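Local coordinates for protein tricorn protease (Thermoplasma acidophilum, PDB 1K32) that probably hydrolyses peptides as a serine protease working downstream of the proteasome, with beta-propeller domains that may gate substrate access, at residues N56-A68 with M107-L120. Sequence-based numbering, arbitrary orientation.
Sequences NNARFFPDGRKIA and MFTDVAGFDPDGNL
Phe114 is the main bump of this contact, and the hollow it enters is formed by Arg59, Phe61 and Pro62. Its CE2 edge points at the middle of the Phe61 face, an edge-to-face pair with centroids 5.0 Å apart. Pro62 CD lies over a face of the Phe114 ring, 4.2 Å from its centroid and 28° off the normal, and Phe61 CA makes a second CH-pi contact over a face of this ring. At the ring's edge, Phe114 CE1 touches Arg59 NH1 at 3.8 Å, guanidinium and ring being nearly perpendicular. Pro62 CG settles against Gly118 CA (3.5 Å), where a side chain on Gly118 would be tight. Deeper in, Val111 CG2 abuts Ala68 CB at 3.5 Å, while its CG1 leans on Arg59 CG.

Near the start of the paired strands, Asn57, its CG anti to the backbone N (chi1 -165°), sends ND2 to Asp110 OD2 in a nearly straight 2.9 Å bond, on the syn side but tilted out of the carboxylate plane. A lysine in place of Asp110 would probably leave Asn57 ND2 without its carboxylate acceptor.

Strands 56-60 and 110-114 belong to successive antiparallel sheets, stacked as beta-propeller blades are: their short axes approach to 7.9 Å at 39°. No direct backbone hydrogen bond joins the segments. Water 1 links Asn57 ND2 and Arg59 NH2 to Val111 O, and water 2 links Arg59 NH2 to Ala112 O; cohesion thus rests on apolar packing, one direct polar bond and two water bridges, both served by Arg59.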
# COMPACT_ATOMS: atom_id res chain seq x y z
N ASN A 56 -17.10 -58.57 13.67
CA ASN A 56 -18.36 -59.11 13.15
C ASN A 56 -18.27 -60.61 12.86
O ASN A 56 -19.28 -61.25 12.59
CB ASN A 56 -18.78 -58.37 11.87
CG ASN A 56 -18.01 -58.83 10.66
OD1 ASN A 56 -18.55 -59.51 9.77
ND2 ASN A 56 -16.74 -58.48 10.61
N ASN A 57 -17.06 -61.15 12.90
CA ASN A 57 -16.84 -62.57 12.64
C ASN A 57 -15.61 -63.08 13.38
O ASN A 57 -14.64 -62.36 13.55
CB ASN A 57 -16.68 -62.82 11.14
CG ASN A 57 -16.83 -64.29 10.76
OD1 ASN A 57 -17.59 -65.01 11.39
ND2 ASN A 57 -16.11 -64.74 9.73
N ALA A 58 -15.68 -64.33 13.85
CA ALA A 58 -14.58 -64.96 14.58
C ALA A 58 -14.70 -66.45 14.34
O ALA A 58 -15.78 -67.02 14.55
CB ALA A 58 -14.68 -64.66 16.07
N ARG A 59 -13.61 -67.07 13.91
CA ARG A 59 -13.58 -68.49 13.59
C ARG A 59 -12.48 -69.25 14.30
O ARG A 59 -11.31 -68.86 14.23
CB ARG A 59 -13.41 -68.68 12.08
CG ARG A 59 -14.60 -68.26 11.21
CD ARG A 59 -15.79 -69.18 11.47
NE ARG A 59 -15.50 -70.56 11.09
CZ ARG A 59 -15.41 -70.99 9.84
NH1 ARG A 59 -15.13 -72.26 9.59
NH2 ARG A 59 -15.60 -70.15 8.83
N PHE A 60 -12.86 -70.34 14.96
CA PHE A 60 -11.90 -71.22 15.65
C PHE A 60 -11.07 -71.93 14.58
O PHE A 60 -11.59 -72.34 13.56
CB PHE A 60 -12.60 -72.34 16.43
CG PHE A 60 -13.14 -71.95 17.78
CD1 PHE A 60 -14.51 -71.87 18.00
CD2 PHE A 60 -12.29 -71.74 18.85
CE1 PHE A 60 -15.02 -71.60 19.28
CE2 PHE A 60 -12.78 -71.47 20.13
CZ PHE A 60 -14.15 -71.41 20.34
N PHE A 61 -9.77 -72.08 14.82
CA PHE A 61 -8.96 -72.84 13.89
C PHE A 61 -9.39 -74.28 14.19
O PHE A 61 -9.93 -74.55 15.27
CB PHE A 61 -7.46 -72.67 14.16
CG PHE A 61 -6.85 -71.53 13.40
CD1 PHE A 61 -7.15 -70.21 13.71
CD2 PHE A 61 -5.96 -71.79 12.36
CE1 PHE A 61 -6.57 -69.16 13.00
CE2 PHE A 61 -5.38 -70.74 11.64
CZ PHE A 61 -5.69 -69.43 11.96
N PRO A 62 -9.15 -75.21 13.26
CA PRO A 62 -9.52 -76.63 13.42
C PRO A 62 -9.27 -77.29 14.79
O PRO A 62 -10.11 -78.05 15.26
CB PRO A 62 -8.74 -77.32 12.28
CG PRO A 62 -7.61 -76.36 12.01
CD PRO A 62 -8.31 -75.04 12.06
N ASP A 63 -8.14 -77.00 15.42
CA ASP A 63 -7.83 -77.61 16.71
C ASP A 63 -8.39 -76.82 17.89
O ASP A 63 -8.17 -77.19 19.05
CB ASP A 63 -6.32 -77.79 16.86
CG ASP A 63 -5.57 -76.48 16.85
OD1 ASP A 63 -4.33 -76.51 16.78
OD2 ASP A 63 -6.22 -75.41 16.92
N GLY A 64 -9.12 -75.75 17.59
CA GLY A 64 -9.71 -74.91 18.63
C GLY A 64 -8.71 -74.17 19.50
O GLY A 64 -9.06 -73.74 20.60
N ARG A 65 -7.48 -74.00 19.02
CA ARG A 65 -6.44 -73.32 19.79
C ARG A 65 -6.36 -71.82 19.45
O ARG A 65 -6.29 -70.97 20.34
CB ARG A 65 -5.08 -73.97 19.51
CG ARG A 65 -5.04 -75.49 19.68
CD ARG A 65 -4.50 -75.90 21.04
NE ARG A 65 -3.12 -75.46 21.23
CZ ARG A 65 -2.48 -75.49 22.39
NH1 ARG A 65 -1.22 -75.07 22.48
NH2 ARG A 65 -3.10 -75.95 23.47
N LYS A 66 -6.35 -71.51 18.17
CA LYS A 66 -6.27 -70.13 17.72
C LYS A 66 -7.62 -69.69 17.15
O LYS A 66 -8.45 -70.52 16.76
CB LYS A 66 -5.18 -69.98 16.66
CG LYS A 66 -4.84 -68.54 16.30
CD LYS A 66 -3.93 -68.45 15.09
CE LYS A 66 -2.58 -69.08 15.34
NZ LYS A 66 -1.74 -69.02 14.12
N ILE A 67 -7.85 -68.38 17.10
CA ILE A 67 -9.09 -67.85 16.57
C ILE A 67 -8.80 -66.76 15.54
O ILE A 67 -8.04 -65.82 15.81
CB ILE A 67 -9.98 -67.26 17.69
CG1 ILE A 67 -10.37 -68.36 18.68
CG2 ILE A 67 -11.22 -66.60 17.09
CD1 ILE A 67 -11.08 -67.84 19.90
N ALA A 68 -9.39 -66.89 14.36
CA ALA A 68 -9.20 -65.89 13.31
C ALA A 68 -10.32 -64.86 13.48
O ALA A 68 -11.49 -65.21 13.67
CB ALA A 68 -9.27 -66.55 11.95
N MET A 107 -19.44 -57.07 3.61
CA MET A 107 -18.36 -57.02 4.59
C MET A 107 -17.28 -57.98 4.13
O MET A 107 -17.16 -59.09 4.65
CB MET A 107 -18.90 -57.43 5.97
CG MET A 107 -19.87 -56.42 6.60
SD MET A 107 -20.51 -56.94 8.21
CE MET A 107 -21.99 -57.70 7.70
N PHE A 108 -16.50 -57.53 3.15
CA PHE A 108 -15.46 -58.35 2.55
C PHE A 108 -14.11 -58.38 3.25
O PHE A 108 -13.83 -57.56 4.12
CB PHE A 108 -15.33 -57.98 1.06
CG PHE A 108 -16.57 -58.31 0.25
CD1 PHE A 108 -16.72 -57.83 -1.06
CD2 PHE A 108 -17.58 -59.12 0.78
CE1 PHE A 108 -17.84 -58.17 -1.83
CE2 PHE A 108 -18.71 -59.47 0.02
CZ PHE A 108 -18.83 -58.99 -1.29
N THR A 109 -13.27 -59.33 2.83
CA THR A 109 -11.96 -59.56 3.45
C THR A 109 -12.37 -60.22 4.74
O THR A 109 -12.62 -59.56 5.76
CB THR A 109 -11.20 -58.27 3.75
OG1 THR A 109 -10.93 -57.58 2.53
CG2 THR A 109 -9.86 -58.59 4.45
N ASP A 110 -12.47 -61.55 4.67
CA ASP A 110 -12.91 -62.34 5.81
C ASP A 110 -12.32 -63.74 5.77
O ASP A 110 -11.58 -64.09 4.86
CB ASP A 110 -14.45 -62.42 5.76
CG ASP A 110 -15.07 -62.78 7.09
OD1 ASP A 110 -16.32 -62.74 7.18
OD2 ASP A 110 -14.34 -63.11 8.04
N VAL A 111 -12.64 -64.53 6.79
CA VAL A 111 -12.19 -65.91 6.86
C VAL A 111 -13.12 -66.67 5.93
O VAL A 111 -14.34 -66.46 5.97
CB VAL A 111 -12.35 -66.46 8.29
CG1 VAL A 111 -12.13 -67.96 8.29
CG2 VAL A 111 -11.37 -65.76 9.22
N ALA A 112 -12.57 -67.53 5.09
CA ALA A 112 -13.39 -68.29 4.15
C ALA A 112 -13.51 -69.76 4.56
O ALA A 112 -14.50 -70.43 4.22
CB ALA A 112 -12.80 -68.19 2.75
N GLY A 113 -12.51 -70.25 5.29
CA GLY A 113 -12.50 -71.63 5.73
C GLY A 113 -11.10 -72.08 6.09
O GLY A 113 -10.16 -71.28 6.15
N PHE A 114 -10.95 -73.37 6.36
CA PHE A 114 -9.66 -73.94 6.71
C PHE A 114 -9.44 -75.21 5.90
O PHE A 114 -10.34 -76.05 5.79
CB PHE A 114 -9.59 -74.25 8.20
CG PHE A 114 -9.87 -73.08 9.09
CD1 PHE A 114 -11.18 -72.76 9.44
CD2 PHE A 114 -8.83 -72.28 9.57
CE1 PHE A 114 -11.45 -71.66 10.25
CE2 PHE A 114 -9.09 -71.19 10.38
CZ PHE A 114 -10.41 -70.88 10.73
N ASP A 115 -8.24 -75.34 5.33
CA ASP A 115 -7.95 -76.50 4.53
C ASP A 115 -7.69 -77.71 5.42
O ASP A 115 -7.63 -77.59 6.65
CB ASP A 115 -6.77 -76.21 3.58
CG ASP A 115 -5.43 -76.11 4.29
OD1 ASP A 115 -4.50 -75.52 3.70
OD2 ASP A 115 -5.30 -76.63 5.41
N PRO A 116 -7.55 -78.90 4.83
CA PRO A 116 -7.30 -80.13 5.60
C PRO A 116 -6.09 -80.07 6.54
O PRO A 116 -6.10 -80.71 7.58
CB PRO A 116 -7.16 -81.19 4.52
CG PRO A 116 -8.10 -80.69 3.45
CD PRO A 116 -7.74 -79.22 3.40
N ASP A 117 -5.06 -79.30 6.17
CA ASP A 117 -3.86 -79.17 7.00
C ASP A 117 -4.10 -78.21 8.17
O ASP A 117 -3.29 -78.10 9.08
CB ASP A 117 -2.69 -78.67 6.15
CG ASP A 117 -2.12 -79.74 5.22
OD1 ASP A 117 -1.27 -79.41 4.38
OD2 ASP A 117 -2.53 -80.92 5.33
N GLY A 118 -5.24 -77.51 8.14
CA GLY A 118 -5.56 -76.57 9.19
C GLY A 118 -5.14 -75.14 8.89
O GLY A 118 -5.23 -74.27 9.76
N ASN A 119 -4.70 -74.88 7.66
CA ASN A 119 -4.29 -73.52 7.31
C ASN A 119 -5.47 -72.62 7.01
O ASN A 119 -6.47 -73.05 6.42
CB ASN A 119 -3.36 -73.54 6.09
CG ASN A 119 -2.16 -74.42 6.30
OD1 ASN A 119 -1.97 -75.41 5.59
ND2 ASN A 119 -1.33 -74.07 7.27
N LEU A 120 -5.35 -71.37 7.42
CA LEU A 120 -6.39 -70.38 7.20
C LEU A 120 -6.53 -70.02 5.72
O LEU A 120 -5.53 -69.79 5.04
CB LEU A 120 -6.10 -69.11 7.98
CG LEU A 120 -7.03 -67.92 7.73
CD1 LEU A 120 -8.45 -68.30 8.10
CD2 LEU A 120 -6.56 -66.73 8.56
O HOH W 1 -16.12 -67.10 8.34
O HOH W 2 -15.83 -72.06 6.25